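Local coordinates for extracellular solute-binding protein, family 1 (PDB 3OMB), which probably binds an extracellular solute, perhaps a carbohydrate, for delivery to an ABC transporter, and carries a bound magnesium ion, at residues N51-M55 with A56-W60; S407-G411 with D412-P416; P333-S336 with P337-V341. All coordinates share one frame; numbering follows the deposited sequence.

Contact 1 (N51-M55 with A56-W60)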
loop_
_atom_site.group_PDB
_atom_site.type_symbol
_atom_site.label_atom_id
_atom_site.label_comp_id
_atom_site.label_asym_id
_atom_site.label_seq_id
_atom_site.Cartn_x
_atom_site.Cartn_y
_atom_site.Cartn_z
ATOM N N ASN A 51 11.132 14.044 3.253
ATOM C CA ASN A 51 12.554 13.805 2.966
ATOM C C ASN A 51 13.006 14.219 1.554
ATOM O O ASN A 51 14.158 14.020 1.177
ATOM C CB ASN A 51 12.938 12.350 3.279
ATOM C CG ASN A 51 12.286 11.356 2.349
ATOM O OD1 ASN A 51 11.503 11.714 1.461
ATOM N ND2 ASN A 51 12.612 10.086 2.543
ATOM N N GLN A 52 12.095 14.809 0.790
ATOM C CA GLN A 52 12.386 15.194 -0.574
ATOM C C GLN A 52 12.902 16.622 -0.732
ATOM O O GLN A 52 12.491 17.558 -0.045
ATOM C CB GLN A 52 11.166 14.952 -1.475
ATOM C CG GLN A 52 10.878 13.474 -1.659
ATOM C CD GLN A 52 9.479 13.201 -2.150
ATOM O OE1 GLN A 52 8.698 14.121 -2.406
ATOM N NE2 GLN A 52 9.151 11.928 -2.301
ATOM N N GLU A 53 13.837 16.751 -1.657
ATOM C CA GLU A 53 14.318 18.022 -2.167
ATOM C C GLU A 53 13.157 18.869 -2.742
ATOM O O GLU A 53 12.118 18.333 -3.164
ATOM C CB GLU A 53 15.370 17.637 -3.217
ATOM C CG GLU A 53 15.738 18.583 -4.331
ATOM C CD GLU A 53 17.089 18.191 -4.957
ATOM O OE1 GLU A 53 17.116 17.563 -6.051
ATOM O OE2 GLU A 53 18.137 18.487 -4.323
ATOM N N LYS A 54 13.314 20.188 -2.726
ATOM C CA LYS A 54 12.318 21.087 -3.337
ATOM C C LYS A 54 12.325 20.920 -4.858
ATOM O O LYS A 54 13.383 20.653 -5.446
ATOM C CB LYS A 54 12.567 22.557 -2.968
ATOM C CG LYS A 54 12.437 22.865 -1.481
ATOM C CD LYS A 54 12.410 24.391 -1.225
ATOM C CE LYS A 54 12.145 24.746 0.265
ATOM N NZ LYS A 54 13.359 24.557 1.144
HETATM N N MSE A 55 11.146 21.072 -5.469
HETATM C CA MSE A 55 10.963 20.972 -6.927
HETATM C C MSE A 55 11.926 21.891 -7.657
HETATM O O MSE A 55 12.508 21.520 -8.673
HETATM C CB MSE A 55 9.527 21.353 -7.358
HETATM C CG MSE A 55 8.388 20.516 -6.777
HETATM SE SE MSE A 55 8.648 18.595 -6.966
HETATM C CE MSE A 55 8.893 18.507 -8.894
ATOM N N ALA A 56 12.107 23.091 -7.121
ATOM C CA ALA A 56 13.013 24.060 -7.729
ATOM C C ALA A 56 14.459 23.545 -7.880
ATOM O O ALA A 56 15.163 23.993 -8.771
ATOM C CB ALA A 56 12.970 25.404 -6.969
ATOM N N ASN A 57 14.888 22.602 -7.037
ATOM C CA ASN A 57 16.261 22.049 -7.113
ATOM C C ASN A 57 16.373 20.755 -7.922
ATOM O O ASN A 57 17.449 20.156 -7.980
ATOM C CB ASN A 57 16.853 21.775 -5.722
ATOM C CG ASN A 57 16.981 23.014 -4.875
ATOM O OD1 ASN A 57 16.556 23.010 -3.733
ATOM N ND2 ASN A 57 17.573 24.075 -5.414
HETATM N N MSE A 58 15.281 20.317 -8.542
HETATM C CA MSE A 58 15.315 19.086 -9.304
HETATM C C MSE A 58 15.506 19.394 -10.787
HETATM O O MSE A 58 14.689 20.086 -11.406
HETATM C CB MSE A 58 14.037 18.268 -9.069
HETATM C CG MSE A 58 13.844 17.793 -7.627
HETATM SE SE MSE A 58 12.101 16.944 -7.494
HETATM C CE MSE A 58 12.024 16.460 -5.618
ATOM N N GLN A 59 16.599 18.886 -11.347
ATOM C CA GLN A 59 16.930 19.169 -12.736
ATOM C C GLN A 59 15.835 18.639 -13.681
ATOM O O GLN A 59 15.463 19.313 -14.647
ATOM C CB GLN A 59 18.325 18.619 -13.090
ATOM C CG GLN A 59 18.793 18.891 -14.528
ATOM C CD GLN A 59 18.876 20.379 -14.870
ATOM O OE1 GLN A 59 19.362 21.185 -14.079
ATOM N NE2 GLN A 59 18.416 20.738 -16.055
ATOM N N TRP A 60 15.300 17.453 -13.399
ATOM C CA TRP A 60 14.276 16.895 -14.289
ATOM C C TRP A 60 13.041 17.800 -14.380
ATOM O O TRP A 60 12.390 17.836 -15.409
ATOM C CB TRP A 60 13.869 15.461 -13.906
ATOM C CG TRP A 60 13.188 15.332 -12.580
ATOM C CD1 TRP A 60 13.773 14.996 -11.386
ATOM C CD2 TRP A 60 11.792 15.519 -12.306
ATOM N NE1 TRP A 60 12.823 14.980 -10.388
ATOM C CE2 TRP A 60 11.601 15.281 -10.929
ATOM C CE3 TRP A 60 10.685 15.866 -13.095
ATOM C CZ2 TRP A 60 10.351 15.398 -10.310
ATOM C CZ3 TRP A 60 9.436 15.966 -12.484
ATOM C CH2 TRP A 60 9.286 15.746 -11.095
#
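The selenomethionines Met55 and Met58 meet across the 3-10 turn of Met55 to Asn57, with Met58 as the N-cap of helix 59-68; CE of Met55 lies 3.8 Å from SE of Met58 where their side chains cross obliquely. The same methyl reaches the indole, 3.6 Å from CH2 of Trp60. It gets there because the Met55 chain doubles back on itself beyond CG (chi2 -50°). Met58 is extended, and its CE comes to 3.1 Å from Glu53 O, a tight approach to an oxygen that also accepts a hydrogen bond from Lys48 NZ. CG of Met58 packs against OE1 of Glu53, the two chains lying antiparallel. CG of Glu53 rests 3.7 Å from CB of Asn57, and the carboxylate is turned 66° from the Asn57 amide. OE1 lies close to Asn57 O, an acceptor like itself, so this side chain meets the turn by packing alone. Replacing Glu53 by an alanine would remove CG and the carboxylate, which is likely to leave a gap beside Asn57 CB and Met58 CG and give both more freedom to shift. Further out, Glu76 OE1 accepts from Met55 N, while Val46 and Trp74, from neighbouring parallel strands, touch the Met55 side chain. The backbone fixes the turn through Asn57 N to Lys54 O at 2.9 Å and a nearly straight bond (165°) from Met58 N to Met55 O at 3.0 Å.

Contact 2 (S407-G411 with D412-P416)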
loop_
_atom_site.group_PDB
_atom_site.type_symbol
_atom_site.label_atom_id
_atom_site.label_comp_id
_atom_site.label_asym_id
_atom_site.label_seq_id
_atom_site.Cartn_x
_atom_site.Cartn_y
_atom_site.Cartn_z
ATOM N N SER A 407 20.996 6.929 -0.701
ATOM C CA SER A 407 20.885 6.861 0.765
ATOM C C SER A 407 21.377 8.153 1.429
ATOM O O SER A 407 20.766 8.649 2.376
ATOM C CB SER A 407 21.680 5.678 1.319
ATOM O OG SER A 407 21.024 4.440 1.111
ATOM N N GLN A 408 22.480 8.694 0.921
ATOM C CA GLN A 408 23.016 9.937 1.429
ATOM C C GLN A 408 22.008 11.075 1.230
ATOM O O GLN A 408 21.726 11.834 2.165
ATOM C CB GLN A 408 24.319 10.293 0.730
ATOM C CG GLN A 408 25.115 11.332 1.527
ATOM C CD GLN A 408 25.566 12.521 0.693
ATOM O OE1 GLN A 408 24.772 13.132 -0.042
ATOM N NE2 GLN A 408 26.847 12.875 0.825
ATOM N N LEU A 409 21.474 11.186 0.011
ATOM C CA LEU A 409 20.485 12.216 -0.302
ATOM C C LEU A 409 19.248 12.114 0.590
ATOM O O LEU A 409 18.815 13.119 1.137
ATOM C CB LEU A 409 20.108 12.179 -1.791
ATOM C CG LEU A 409 21.201 12.676 -2.753
ATOM C CD1 LEU A 409 20.853 12.352 -4.217
ATOM C CD2 LEU A 409 21.521 14.177 -2.586
ATOM N N THR A 410 18.711 10.898 0.730
ATOM C CA THR A 410 17.585 10.567 1.626
ATOM C C THR A 410 17.843 10.933 3.074
ATOM O O THR A 410 16.994 11.547 3.714
ATOM C CB THR A 410 17.266 9.056 1.603
ATOM O OG1 THR A 410 16.961 8.651 0.266
ATOM C CG2 THR A 410 16.084 8.724 2.517
ATOM N N GLY A 411 19.005 10.543 3.594
ATOM C CA GLY A 411 19.412 10.931 4.936
ATOM C C GLY A 411 19.423 12.440 5.143
ATOM O O GLY A 411 19.033 12.926 6.209
ATOM N N ASP A 412 19.862 13.184 4.123
ATOM C CA ASP A 412 19.949 14.656 4.186
ATOM C C ASP A 412 18.616 15.359 3.872
ATOM O O ASP A 412 18.592 16.572 3.669
ATOM C CB ASP A 412 21.037 15.177 3.222
ATOM C CG ASP A 412 22.471 15.030 3.770
ATOM O OD1 ASP A 412 23.418 15.180 2.954
ATOM O OD2 ASP A 412 22.673 14.784 4.989
ATOM N N ASN A 413 17.514 14.600 3.829
ATOM C CA ASN A 413 16.207 15.122 3.387
ATOM C C ASN A 413 16.267 15.785 2.003
ATOM O O ASN A 413 15.600 16.792 1.733
ATOM C CB ASN A 413 15.589 16.058 4.442
ATOM C CG ASN A 413 15.194 15.320 5.708
ATOM O OD1 ASN A 413 14.586 14.255 5.653
ATOM N ND2 ASN A 413 15.554 15.880 6.859
ATOM N N GLN A 414 17.073 15.194 1.123
ATOM C CA GLN A 414 17.232 15.688 -0.230
ATOM C C GLN A 414 17.015 14.597 -1.270
ATOM O O GLN A 414 17.763 14.498 -2.239
ATOM C CB GLN A 414 18.613 16.322 -0.395
ATOM C CG GLN A 414 18.755 17.628 0.376
ATOM C CD GLN A 414 20.028 18.385 0.028
ATOM O OE1 GLN A 414 20.973 17.825 -0.538
ATOM N NE2 GLN A 414 20.056 19.672 0.371
ATOM N N TYR A 415 15.984 13.779 -1.068
ATOM C CA TYR A 415 15.645 12.770 -2.052
ATOM C C TYR A 415 15.357 13.487 -3.385
ATOM O O TYR A 415 14.610 14.466 -3.396
ATOM C CB TYR A 415 14.462 11.906 -1.595
ATOM C CG TYR A 415 14.308 10.701 -2.482
ATOM C CD1 TYR A 415 15.025 9.519 -2.217
ATOM C CD2 TYR A 415 13.480 10.747 -3.621
ATOM C CE1 TYR A 415 14.902 8.406 -3.055
ATOM C CE2 TYR A 415 13.364 9.657 -4.461
ATOM C CZ TYR A 415 14.072 8.489 -4.176
ATOM O OH TYR A 415 13.959 7.403 -5.015
ATOM N N PRO A 416 15.986 13.038 -4.497
ATOM C CA PRO A 416 15.999 13.879 -5.708
ATOM C C PRO A 416 14.746 13.750 -6.591
ATOM O O PRO A 416 14.700 14.313 -7.699
ATOM C CB PRO A 416 17.256 13.405 -6.446
ATOM C CG PRO A 416 17.408 11.987 -6.050
ATOM C CD PRO A 416 16.845 11.851 -4.646
#
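Leu409 O receives the N-H of Gln414 at 2.7 Å, the shorter of the two bonds of the Schellman motif that ends helix 403-411. Its companion runs from Asn413 N to Thr410 O at 3.1 Å. Asn413, the C-prime residue, makes this reversal possible with a positive phi of 54°. One position earlier, Asp412 N still keeps the helical bond to Gln408 O at 3.0 Å. Beyond the turn the chain folds back along the helix. With CG anti to the backbone N (chi1 -168°), the Tyr415 ring comes alongside the Thr410 side chain, whose OG1 sits at the ring edge, near its plane, 3.3 Å from Tyr415 CD1. Thr410 OG1 is hydrogen-bonded back to Leu406 O, one turn earlier in the same helix, and Tyr415 OH to Phe383 O outside this helix. Leu409 sends CD1 to within 3.9 Å of Pro416 CG, the two side chains crossing at about a right angle, while CD of Pro416 lies over one face of the Tyr415 ring. Backbone bonds thus use carbonyls of the last helical turn, and the apolar contacts hold the departing chain against the helix it has just left.

Contact 3 (P333-S336 with P337-V341)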
loop_
_atom_site.group_PDB
_atom_site.type_symbol
_atom_site.label_atom_id
_atom_site.label_comp_id
_atom_site.label_asym_id
_atom_site.label_seq_id
_atom_site.Cartn_x
_atom_site.Cartn_y
_atom_site.Cartn_z
ATOM N N PRO A 333 -5.868 -24.896 11.126
ATOM C CA PRO A 333 -6.478 -26.210 11.194
ATOM C C PRO A 333 -7.632 -26.386 10.208
ATOM O O PRO A 333 -8.486 -25.514 10.072
ATOM C CB PRO A 333 -7.028 -26.267 12.632
ATOM C CG PRO A 333 -6.123 -25.443 13.407
ATOM C CD PRO A 333 -5.756 -24.296 12.473
ATOM N N GLY A 334 -7.640 -27.507 9.501
ATOM C CA GLY A 334 -8.691 -27.801 8.529
ATOM C C GLY A 334 -8.441 -27.184 7.172
ATOM O O GLY A 334 -9.234 -27.406 6.243
ATOM N N VAL A 335 -7.373 -26.394 7.040
ATOM C CA VAL A 335 -7.119 -25.715 5.787
ATOM C C VAL A 335 -5.919 -26.352 5.094
ATOM O O VAL A 335 -4.797 -26.367 5.635
ATOM C CB VAL A 335 -6.918 -24.165 5.951
ATOM C CG1 VAL A 335 -6.688 -23.504 4.577
ATOM C CG2 VAL A 335 -8.141 -23.542 6.636
ATOM N N SER A 336 -6.168 -26.909 3.907
ATOM C CA SER A 336 -5.122 -27.626 3.174
ATOM C C SER A 336 -4.080 -26.649 2.600
ATOM O O SER A 336 -4.408 -25.451 2.389
ATOM C CB SER A 336 -5.740 -28.476 2.065
ATOM O OG SER A 336 -5.899 -27.713 0.891
ATOM N N PRO A 337 -2.827 -27.134 2.357
ATOM C CA PRO A 337 -1.851 -26.232 1.735
ATOM C C PRO A 337 -2.408 -25.613 0.453
ATOM O O PRO A 337 -2.184 -24.428 0.239
ATOM C CB PRO A 337 -0.660 -27.140 1.421
ATOM C CG PRO A 337 -0.774 -28.259 2.438
ATOM C CD PRO A 337 -2.260 -28.481 2.588
ATOM N N ASP A 338 -3.127 -26.404 -0.364
ATOM C CA ASP A 338 -3.766 -25.930 -1.620
ATOM C C ASP A 338 -4.789 -24.815 -1.398
ATOM O O ASP A 338 -5.006 -23.971 -2.274
ATOM C CB ASP A 338 -4.472 -27.086 -2.382
ATOM C CG ASP A 338 -3.487 -28.017 -3.138
ATOM O OD1 ASP A 338 -2.251 -27.889 -2.953
ATOM O OD2 ASP A 338 -3.953 -28.901 -3.923
ATOM N N GLN A 339 -5.441 -24.838 -0.245
ATOM C CA GLN A 339 -6.456 -23.841 0.115
ATOM C C GLN A 339 -5.872 -22.635 0.864
ATOM O O GLN A 339 -6.587 -21.662 1.133
ATOM C CB GLN A 339 -7.529 -24.478 1.000
ATOM C CG GLN A 339 -8.416 -25.538 0.336
ATOM C CD GLN A 339 -9.298 -26.256 1.374
ATOM O OE1 GLN A 339 -8.823 -26.679 2.450
ATOM N NE2 GLN A 339 -10.581 -26.378 1.068
ATOM N N THR A 340 -4.594 -22.709 1.223
ATOM C CA THR A 340 -3.952 -21.633 1.969
ATOM C C THR A 340 -3.496 -20.568 0.968
ATOM O O THR A 340 -2.902 -20.893 -0.076
ATOM C CB THR A 340 -2.785 -22.150 2.834
ATOM O OG1 THR A 340 -3.265 -23.197 3.679
ATOM C CG2 THR A 340 -2.222 -21.041 3.733
ATOM N N VAL A 341 -3.783 -19.310 1.286
ATOM C CA VAL A 341 -3.554 -18.221 0.346
ATOM C C VAL A 341 -2.550 -17.216 0.928
ATOM O O VAL A 341 -2.106 -17.372 2.064
ATOM C CB VAL A 341 -4.891 -17.523 -0.013
ATOM C CG1 VAL A 341 -5.855 -18.522 -0.695
ATOM C CG2 VAL A 341 -5.526 -16.905 1.264
#
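Ser336 and Gln339 exchange hydrogen bonds in the manner of a capping box, although the helical phi/psi of Pro337 to Gln339 do not develop into a regular helix. Gln339 reaches back with an extended chain (chi2 171°) and presents OE1 to Ser336 N at 3.0 Å. This bond is almost straight (172°), lies in the plane of the amide carbonyl and uses a lone pair of OE1, so the flat end of the glutamine is held in a defined orientation. In return, OG of Ser336 accepts from Gln339 N at 3.1 Å. The serine hydroxyl occupies the position between its own backbone N and carbonyl carbon (chi1 87°), which turns it toward the amides that follow; the CG methylene of Gln339 passes 3.4 Å from this OG.

Ser336 O is the second focus. It takes a hydrogen bond from OG1 of Thr340 at 2.8 Å, the donor standing above the carbonyl plane, and a weak one from Gln339 N at 2.9 Å. Thr340 keeps OG1 beside its own backbone N, from where the hydroxyl is also hydrogen-bonded to Ser331 OG. Val335 supplies the apolar part: CG1, trans to the valine backbone N, comes 3.6 Å from Thr340 OG1 and 3.8 Å from Gln339 CB, so this single branch touches two consecutive residues of the turn. Just before it, Gly334 has a positive phi at which a CB would collide with the carbonyl oxygen of Pro333, which calls for glycine.

The turn lies at the protein surface, in the long loop between strand 324-326, an outermost strand of its mixed sheet, and strand 349-350. Thr340 O accepts from His454 ND1, shortly after helix 436-452, and the backbone of Val341 pairs with that of Asn231.

Contacts 1 and 2 form one neighbourhood, their centres about 11 Å apart although the chain separates them widely. Tyr415 probably pairs through its backbone with both sides of Gln52: its N lies 2.9 Å from Asn51 O, and its O lies 3.0 Å from Glu53 N. The indole NE1 of Trp60 approaches Pro416 O in a weak bond. Contact 3 stands on the opposite side of the chain's centre, about 49 Å from contact 1 and about 44 Å from contact 2, centre to centre. All three lie away from the magnesium site of Asp199, Asn201, Asn203, Gln205, Asp207 and Glu208. Strand 209-211, just after it, and strand 324-326, before contact 3, border the same sheet.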